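Local structure of protein translation factor SUI1 homolog (5ZCY) at residues I82-L85 against L86-G90. The protein is archaeal translation initiation factor 1, a SUI1-family relative of eukaryotic eIF1 that probably binds mRNA during the start of protein synthesis. Numbering follows the deposited sequence.
Sequences IKKL and LAELG
Ile82 and Leu86 lie one turn apart on helix 82-88, which a Schellman motif closes at Gly90. This is one of the two helices packed on the sheet of the SUI1 fold.

Backbone bonds come first. Leu86 N donates to Ile82 O at 2.9 Å, nearly straight at 167°. Ala87 N to Lys83 O and Glu88 N to Lys84 O repeat the pattern. At the end of the helix the bonds weaken: Leu89 N to Leu85 O is long, at 3.4 Å. Gly90 N bonds to Ala87 O at 2.9 Å. The positive phi of Gly90 (83°) marks it as C-prime, and Phe91 N closes the motif on Leu86 O.

The apolar pair runs side by side. With CG1 anti to the backbone N (chi1 -164°), Ile82 lays CG1 3.9 Å from Leu86 CD1. Ile82 also touches Val98 and Leu86 touches Ile96, both on strand 96-98. Cutting Ile82 back to an alanine is likely to open a gap beside Leu86 CD1 and Val98.

On the exposed side, Lys84 bends at chi2 and slants across Glu88. Lys84 NZ stays 4.1 Å from Glu88 OE2, beyond a salt bridge. Glu88 OE1 forms a salt bridge with Lys60 of helix 50-61. The nearest approach of the two side chains is Lys84 CE to Glu88 OE2, 3.5 Å.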
ATOM      1  N   ILE A  82      -4.170  -4.162  -5.337  1.00 11.90           N
ATOM      2  CA  ILE A  82      -3.970  -3.600  -4.011  1.00 11.04           C
ATOM      3  C   ILE A  82      -5.277  -3.383  -3.279  1.00 11.42           C
ATOM      4  O   ILE A  82      -5.278  -3.568  -2.049  1.00 10.79           O
ATOM      5  CB  ILE A  82      -3.142  -2.284  -4.082  1.00 11.41           C
ATOM      6  CG1 ILE A  82      -2.586  -1.891  -2.707  1.00 12.19           C
ATOM      7  CG2 ILE A  82      -3.934  -1.163  -4.727  1.00 12.04           C
ATOM      8  CD1 ILE A  82      -1.780  -2.916  -2.033  1.00 13.55           C
ATOM      9  N   LYS A  83      -6.360  -3.019  -3.944  1.00 11.63           N
ATOM     10  CA  LYS A  83      -7.640  -2.810  -3.211  1.00 14.17           C
ATOM     11  C   LYS A  83      -8.105  -4.132  -2.646  1.00 14.21           C
ATOM     12  O   LYS A  83      -8.522  -4.178  -1.466  1.00 13.89           O
ATOM     13  CB  LYS A  83      -8.720  -2.150  -4.054  1.00 19.10           C
ATOM     14  CG  LYS A  83      -8.429  -0.735  -4.369  1.00 20.30           C
ATOM     15  CD  LYS A  83      -9.671   0.037  -4.928  1.00 21.99           C
ATOM     16  CE  LYS A  83      -9.306   1.396  -5.408  1.00 23.40           C
ATOM     17  NZ  LYS A  83     -10.461   2.151  -5.959  1.00 24.88           N
ATOM     18  N   LYS A  84      -8.025  -5.230  -3.372  1.00 13.14           N
ATOM     19  CA  LYS A  84      -8.429  -6.543  -2.878  1.00 14.56           C
ATOM     20  C   LYS A  84      -7.535  -6.915  -1.757  1.00 14.29           C
ATOM     21  O   LYS A  84      -8.027  -7.472  -0.706  1.00 16.02           O
ATOM     22  CB  LYS A  84      -8.379  -7.587  -3.998  1.00 20.75           C
ATOM     23  CG  LYS A  84      -8.544  -9.013  -3.603  1.00 28.47           C
ATOM     24  CD  LYS A  84      -9.876  -9.213  -2.953  1.00 37.42           C
ATOM     25  CE  LYS A  84     -10.132 -10.697  -2.719  1.00 42.86           C
ATOM     26  NZ  LYS A  84     -11.250 -10.870  -1.766  1.00 47.10           N
ATOM     27  N   LEU A  85      -6.218  -6.725  -1.864  1.00 11.15           N
ATOM     28  CA  LEU A  85      -5.344  -7.200  -0.832  1.00 10.85           C
ATOM     29  C   LEU A  85      -5.540  -6.403   0.438  1.00 11.82           C
ATOM     30  O   LEU A  85      -5.485  -6.975   1.539  1.00 11.81           O
ATOM     31  CB  LEU A  85      -3.911  -7.157  -1.293  1.00 13.18           C
ATOM     32  CG  LEU A  85      -3.494  -8.085  -2.461  1.00 16.04           C
ATOM     33  CD1 LEU A  85      -2.083  -7.775  -2.892  1.00 19.88           C
ATOM     34  CD2 LEU A  85      -3.722  -9.550  -2.109  1.00 22.66           C
ATOM     35  N   LEU A  86      -5.721  -5.098   0.338  1.00  9.72           N
ATOM     36  CA  LEU A  86      -5.983  -4.315   1.567  1.00  9.22           C
ATOM     37  C   LEU A  86      -7.333  -4.644   2.146  1.00 10.88           C
ATOM     38  O   LEU A  86      -7.465  -4.648   3.415  1.00 10.27           O
ATOM     39  CB  LEU A  86      -5.836  -2.825   1.305  1.00  9.57           C
ATOM     40  CG  LEU A  86      -4.383  -2.397   1.049  1.00 10.61           C
ATOM     41  CD1 LEU A  86      -4.285  -0.904   0.628  1.00 11.49           C
ATOM     42  CD2 LEU A  86      -3.512  -2.592   2.261  1.00 11.09           C
ATOM     43  N   ALA A  87      -8.292  -4.973   1.315  1.00 11.40           N
ATOM     44  CA  ALA A  87      -9.619  -5.450   1.867  1.00 12.20           C
ATOM     45  C   ALA A  87      -9.478  -6.731   2.535  1.00 12.27           C
ATOM     46  O   ALA A  87     -10.213  -6.904   3.600  1.00 13.81           O
ATOM     47  CB  ALA A  87     -10.615  -5.535   0.714  1.00 14.51           C
ATOM     48  N   GLU A  88      -8.570  -7.628   2.179  1.00 12.76           N
ATOM     49  CA  GLU A  88      -8.310  -8.893   2.911  1.00 14.39           C
ATOM     50  C   GLU A  88      -7.801  -8.545   4.301  1.00 13.20           C
ATOM     51  O   GLU A  88      -7.935  -9.352   5.274  1.00 15.52           O
ATOM     52  CB  GLU A  88      -7.336  -9.837   2.191  1.00 17.14           C
ATOM     53  CG  GLU A  88      -7.925 -10.464   0.955  1.00 22.60           C
ATOM     54  CD  GLU A  88      -6.888 -11.206   0.131  1.00 25.98           C
ATOM     55  OE1 GLU A  88      -5.714 -11.393   0.517  1.00 30.39           O
ATOM     56  OE2 GLU A  88      -7.309 -11.631  -0.952  1.00 36.27           O
ATOM     57  N   LEU A  89      -7.150  -7.391   4.449  1.00 10.71           N
ATOM     58  CA  LEU A  89      -6.667  -6.906   5.729  1.00 10.69           C
ATOM     59  C   LEU A  89      -7.640  -5.945   6.407  1.00 10.37           C
ATOM     60  O   LEU A  89      -7.222  -5.213   7.293  1.00 11.09           O
ATOM     61  CB  LEU A  89      -5.238  -6.249   5.557  1.00 10.52           C
ATOM     62  CG  LEU A  89      -4.199  -7.201   4.928  1.00  9.97           C
ATOM     63  CD1 LEU A  89      -2.896  -6.419   4.846  1.00 13.32           C
ATOM     64  CD2 LEU A  89      -3.999  -8.509   5.706  1.00 12.37           C
ATOM     65  N   GLY A  90      -8.872  -5.961   5.937  1.00 10.46           N
ATOM     66  CA  GLY A  90      -9.920  -5.230   6.619  1.00 11.49           C
ATOM     67  C   GLY A  90     -10.043  -3.809   6.325  1.00 11.16           C
ATOM     68  O   GLY A  90     -10.864  -3.112   6.912  1.00 11.68           O
TER